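Side-chain contacts in class I phosphodiesterase PDEB1 (Leishmania major, PDB 2R8Q), which is a class I phosphodiesterase, with an all-helical catalytic domain that holds zinc and magnesium ions and a pocket occupied by 3-isobutyl-1-methylxanthine: residues 219-222 with 223-227; 226-229 with 230-234. All blocks are in the same frame, centred on the assembly; numbering follows the deposited sequence.

Both interactions lie on helix 219-232, one after the other along the chain, with their centres 10 Å apart and Phe226 and Thr227 in common. Interaction 1 takes the first turns of the helix, where the side chain of His219 is about 9 Å from the bound 3-isobutyl-1-methylxanthine; interaction 2 takes the last turns and the exit through Gly233 to Phe234. Their centres are about 18 and 24 Å from the centre of the chain, so the helix runs from near the ligand pocket toward the periphery. Helices 239-254 and 302-324 touch it in both interactions, which places it within the helical packing of the phosphodiesterase fold.

Interaction 1 (219-222 with 223-227)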
loop_
_atom_site.group_PDB
_atom_site.type_symbol
_atom_site.label_atom_id
_atom_site.label_comp_id
_atom_site.label_asym_id
_atom_site.label_seq_id
_atom_site.Cartn_x
_atom_site.Cartn_y
_atom_site.Cartn_z
ATOM N N HIS A 219 -21.362 -0.662 -3.816
ATOM C CA HIS A 219 -22.625 -0.770 -3.091
ATOM C C HIS A 219 -23.708 -1.629 -3.746
ATOM O O HIS A 219 -24.233 -2.550 -3.123
ATOM C CB HIS A 219 -23.189 0.622 -2.812
ATOM C CG HIS A 219 -24.415 0.601 -1.957
ATOM N ND1 HIS A 219 -24.376 0.309 -0.610
ATOM C CD2 HIS A 219 -25.722 0.771 -2.267
ATOM C CE1 HIS A 219 -25.607 0.297 -0.129
ATOM N NE2 HIS A 219 -26.441 0.574 -1.114
ATOM N N ALA A 220 -24.051 -1.319 -4.990
ATOM C CA ALA A 220 -25.086 -2.066 -5.696
ATOM C C ALA A 220 -24.775 -3.558 -5.739
ATOM O O ALA A 220 -25.646 -4.391 -5.470
ATOM C CB ALA A 220 -25.250 -1.521 -7.113
ATOM N N ASP A 221 -23.535 -3.895 -6.072
ATOM C CA ASP A 221 -23.132 -5.293 -6.148
ATOM C C ASP A 221 -23.195 -5.954 -4.775
ATOM O O ASP A 221 -23.634 -7.099 -4.643
ATOM C CB ASP A 221 -21.713 -5.403 -6.710
ATOM C CG ASP A 221 -21.311 -6.834 -6.986
ATOM O OD1 ASP A 221 -21.985 -7.489 -7.807
ATOM O OD2 ASP A 221 -20.323 -7.302 -6.385
ATOM N N ALA A 222 -22.758 -5.224 -3.755
ATOM C CA ALA A 222 -22.763 -5.728 -2.388
ATOM C C ALA A 222 -24.182 -6.075 -1.950
ATOM O O ALA A 222 -24.413 -7.108 -1.319
ATOM C CB ALA A 222 -22.167 -4.684 -1.448
ATOM N N LEU A 223 -25.133 -5.208 -2.280
ATOM C CA LEU A 223 -26.521 -5.457 -1.907
ATOM C C LEU A 223 -27.088 -6.615 -2.723
ATOM O O LEU A 223 -27.853 -7.427 -2.204
ATOM C CB LEU A 223 -27.368 -4.195 -2.107
ATOM C CG LEU A 223 -28.847 -4.285 -1.710
ATOM C CD1 LEU A 223 -28.978 -4.836 -0.298
ATOM C CD2 LEU A 223 -29.486 -2.905 -1.810
ATOM N N SER A 224 -26.705 -6.690 -3.994
ATOM C CA SER A 224 -27.161 -7.759 -4.878
ATOM C C SER A 224 -26.752 -9.122 -4.328
ATOM O O SER A 224 -27.561 -10.049 -4.272
ATOM C CB SER A 224 -26.567 -7.576 -6.278
ATOM O OG SER A 224 -26.862 -8.683 -7.120
ATOM N N ARG A 225 -25.489 -9.242 -3.928
ATOM C CA ARG A 225 -24.990 -10.499 -3.392
ATOM C C ARG A 225 -25.646 -10.826 -2.055
ATOM O O ARG A 225 -25.921 -11.992 -1.767
ATOM C CB ARG A 225 -23.461 -10.452 -3.272
ATOM C CG ARG A 225 -22.778 -10.467 -4.642
ATOM C CD ARG A 225 -21.258 -10.495 -4.570
ATOM N NE ARG A 225 -20.700 -9.261 -4.028
ATOM C CZ ARG A 225 -20.264 -9.123 -2.781
ATOM N NH1 ARG A 225 -20.319 -10.150 -1.943
ATOM N NH2 ARG A 225 -19.775 -7.961 -2.370
ATOM N N PHE A 226 -25.910 -9.802 -1.247
ATOM C CA PHE A 226 -26.565 -10.014 0.041
ATOM C C PHE A 226 -27.973 -10.548 -0.193
ATOM O O PHE A 226 -28.433 -11.450 0.508
ATOM C CB PHE A 226 -26.669 -8.707 0.830
ATOM C CG PHE A 226 -27.534 -8.818 2.058
ATOM C CD1 PHE A 226 -27.038 -9.380 3.228
ATOM C CD2 PHE A 226 -28.865 -8.411 2.022
ATOM C CE1 PHE A 226 -27.859 -9.538 4.350
ATOM C CE2 PHE A 226 -29.691 -8.566 3.135
ATOM C CZ PHE A 226 -29.186 -9.130 4.299
ATOM N N THR A 227 -28.656 -9.976 -1.178
ATOM C CA THR A 227 -30.015 -10.387 -1.508
ATOM C C THR A 227 -30.049 -11.838 -1.986
ATOM O O THR A 227 -30.952 -12.596 -1.623
ATOM C CB THR A 227 -30.614 -9.479 -2.591
ATOM O OG1 THR A 227 -30.519 -8.113 -2.167
ATOM C CG2 THR A 227 -32.080 -9.826 -2.824
#
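An i to i+4 salt bridge, Asp221 with Arg225, spans one turn near the start of helix 219-232. Arg225 NE gives its hydrogen to Asp221 OD2 at 3.1 Å, and an N-H...O angle of 160° makes the bond fairly straight. The two flat groups are not coplanar: Asp221 OD2 and CG lie near the plane of the guanidinium, at its edge, whereas NE approaches OD2 from above the carboxylate plane, and the planes are 48° apart. Asp221 has its CG anti to the backbone N (chi1 -172°), while the arginine chain bends at chi3 and so turns the guanidinium back along the helix. That bend also carries NH2 over the preceding turn, 3.7 Å from Ala222 CA. Closer to the main chain, Arg225 CG, anti to its own carbonyl carbon, lies 3.5 Å from Asp221 O.

Beneath these side chains the main chain keeps regular i to i+4 bonding. Arg225 N reaches Asp221 O at 2.9 Å, so this residue pair is joined through both backbone and side chains; Leu223 N bonds to His219 O, also at 2.9 Å. Leu223 O in turn accepts two bonds from Thr227, one turn ahead, from N at 2.9 Å and from OG1 at 2.8 Å. They arrive from opposite faces of the carbonyl plane, an arrangement that pins the threonine hydroxyl to the helix.

Leu223 and Phe226 contact helix 302-324, Arg225 also touches Leu244 and Glu247 of helix 239-254, and His219 ND1 is hydrogen-bonded to Lys251 NZ of that helix. Apolar packing on one side and an ion pair with exposed Asp221 on another are the marks of an amphipathic helix in an all-helical domain.

Interaction 2 (226-229 with 230-234); sequences FTEL and ATSGF
Leu229 meets Phe234 where the chain leaves helix 219-232, and Ala230 and Thr231 close the last turn beside them. Leu229 CG stands anti to the backbone N (chi1 168°), and from there its CD1 branch points out from the helix flank, where the returning chain brings Phe234 to it. The methyl comes to the edge of the phenyl ring rather than over its face, with Leu229 CD1 4.3 Å from Phe234 CD1, and it also lies 4.2 Å from Phe234 CA.

Ala230 contributes mainly through its backbone: its N bonds to Phe226 O at 3.1 Å, and its methyl rests 3.5 Å from Thr227 O. That same carbonyl oxygen is gripped twice by Thr231, through N at 2.7 Å and through OG1 at 2.9 Å, the hydroxyl standing above the carbonyl plane. Ser232 repeats the pattern on Glu228 O. Its chi1 of 55° sets OG between the backbone N and the carbonyl carbon, where it bonds to Glu228 O at 2.9 Å from the face opposite to Ser232 N. Two consecutive hydroxyls thus fold back onto the final turn.

Helical bonding closes with Gly233 N on Leu229 O at 2.9 Å. Gly233 then leaves the helix at a positive phi of 107°, where its backbone angles would press a CB against Ser232 O, so the position calls for glycine, and the chain turns to carry Phe234 alongside Leu229. Both of these side chains meet His241 of helix 239-254; Phe234 also touches Val245 there, as well as Leu124 and Leu325 in loops, while Ala230 rests on Asn324 of helix 302-324.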
loop_
_atom_site.group_PDB
_atom_site.type_symbol
_atom_site.label_atom_id
_atom_site.label_comp_id
_atom_site.label_asym_id
_atom_site.label_seq_id
_atom_site.Cartn_x
_atom_site.Cartn_y
_atom_site.Cartn_z
ATOM N N PHE A 226 -25.910 -9.802 -1.247
ATOM C CA PHE A 226 -26.565 -10.014 0.041
ATOM C C PHE A 226 -27.973 -10.548 -0.193
ATOM O O PHE A 226 -28.433 -11.450 0.508
ATOM C CB PHE A 226 -26.669 -8.707 0.830
ATOM C CG PHE A 226 -27.534 -8.818 2.058
ATOM C CD1 PHE A 226 -27.038 -9.380 3.228
ATOM C CD2 PHE A 226 -28.865 -8.411 2.022
ATOM C CE1 PHE A 226 -27.859 -9.538 4.350
ATOM C CE2 PHE A 226 -29.691 -8.566 3.135
ATOM C CZ PHE A 226 -29.186 -9.130 4.299
ATOM N N THR A 227 -28.656 -9.976 -1.178
ATOM C CA THR A 227 -30.015 -10.387 -1.508
ATOM C C THR A 227 -30.049 -11.838 -1.986
ATOM O O THR A 227 -30.952 -12.596 -1.623
ATOM C CB THR A 227 -30.614 -9.479 -2.591
ATOM O OG1 THR A 227 -30.519 -8.113 -2.167
ATOM C CG2 THR A 227 -32.080 -9.826 -2.824
ATOM N N GLU A 228 -29.067 -12.223 -2.800
ATOM C CA GLU A 228 -29.001 -13.595 -3.296
ATOM C C GLU A 228 -28.799 -14.531 -2.106
ATOM O O GLU A 228 -29.317 -15.647 -2.088
ATOM C CB GLU A 228 -27.850 -13.750 -4.298
ATOM C CG GLU A 228 -27.694 -15.152 -4.890
ATOM C CD GLU A 228 -28.976 -15.683 -5.512
ATOM O OE1 GLU A 228 -29.700 -14.896 -6.156
ATOM O OE2 GLU A 228 -29.253 -16.893 -5.367
ATOM N N LEU A 229 -28.045 -14.070 -1.112
ATOM C CA LEU A 229 -27.805 -14.862 0.088
ATOM C C LEU A 229 -29.149 -15.142 0.755
ATOM O O LEU A 229 -29.422 -16.259 1.193
ATOM C CB LEU A 229 -26.896 -14.094 1.055
ATOM C CG LEU A 229 -26.757 -14.651 2.473
ATOM C CD1 LEU A 229 -26.140 -16.030 2.422
ATOM C CD2 LEU A 229 -25.904 -13.712 3.313
ATOM N N ALA A 230 -29.990 -14.117 0.820
ATOM C CA ALA A 230 -31.309 -14.241 1.427
ATOM C C ALA A 230 -32.252 -15.041 0.531
ATOM O O ALA A 230 -33.148 -15.732 1.018
ATOM C CB ALA A 230 -31.890 -12.855 1.695
ATOM N N THR A 231 -32.047 -14.944 -0.778
ATOM C CA THR A 231 -32.872 -15.656 -1.750
ATOM C C THR A 231 -32.626 -17.163 -1.708
ATOM O O THR A 231 -33.560 -17.959 -1.834
ATOM C CB THR A 231 -32.590 -15.159 -3.186
ATOM O OG1 THR A 231 -33.014 -13.797 -3.312
ATOM C CG2 THR A 231 -33.329 -16.017 -4.206
ATOM N N SER A 232 -31.367 -17.551 -1.532
ATOM C CA SER A 232 -31.007 -18.962 -1.486
ATOM C C SER A 232 -31.113 -19.554 -0.083
ATOM O O SER A 232 -31.258 -20.767 0.074
ATOM C CB SER A 232 -29.589 -19.161 -2.033
ATOM O OG SER A 232 -28.648 -18.355 -1.347
ATOM N N GLY A 233 -31.042 -18.698 0.931
ATOM C CA GLY A 233 -31.145 -19.167 2.302
ATOM C C GLY A 233 -29.837 -19.141 3.074
ATOM O O GLY A 233 -28.881 -19.832 2.718
ATOM N N PHE A 234 -29.798 -18.342 4.136
ATOM C CA PHE A 234 -28.607 -18.228 4.973
ATOM C C PHE A 234 -28.322 -19.523 5.731
ATOM O O PHE A 234 -29.218 -20.110 6.348
ATOM C CB PHE A 234 -28.778 -17.088 5.985
ATOM C CG PHE A 234 -27.673 -17.007 7.005
ATOM C CD1 PHE A 234 -26.433 -16.467 6.675
ATOM C CD2 PHE A 234 -27.866 -17.500 8.293
ATOM C CE1 PHE A 234 -25.399 -16.423 7.614
ATOM C CE2 PHE A 234 -26.841 -17.460 9.238
ATOM C CZ PHE A 234 -25.604 -16.920 8.897
#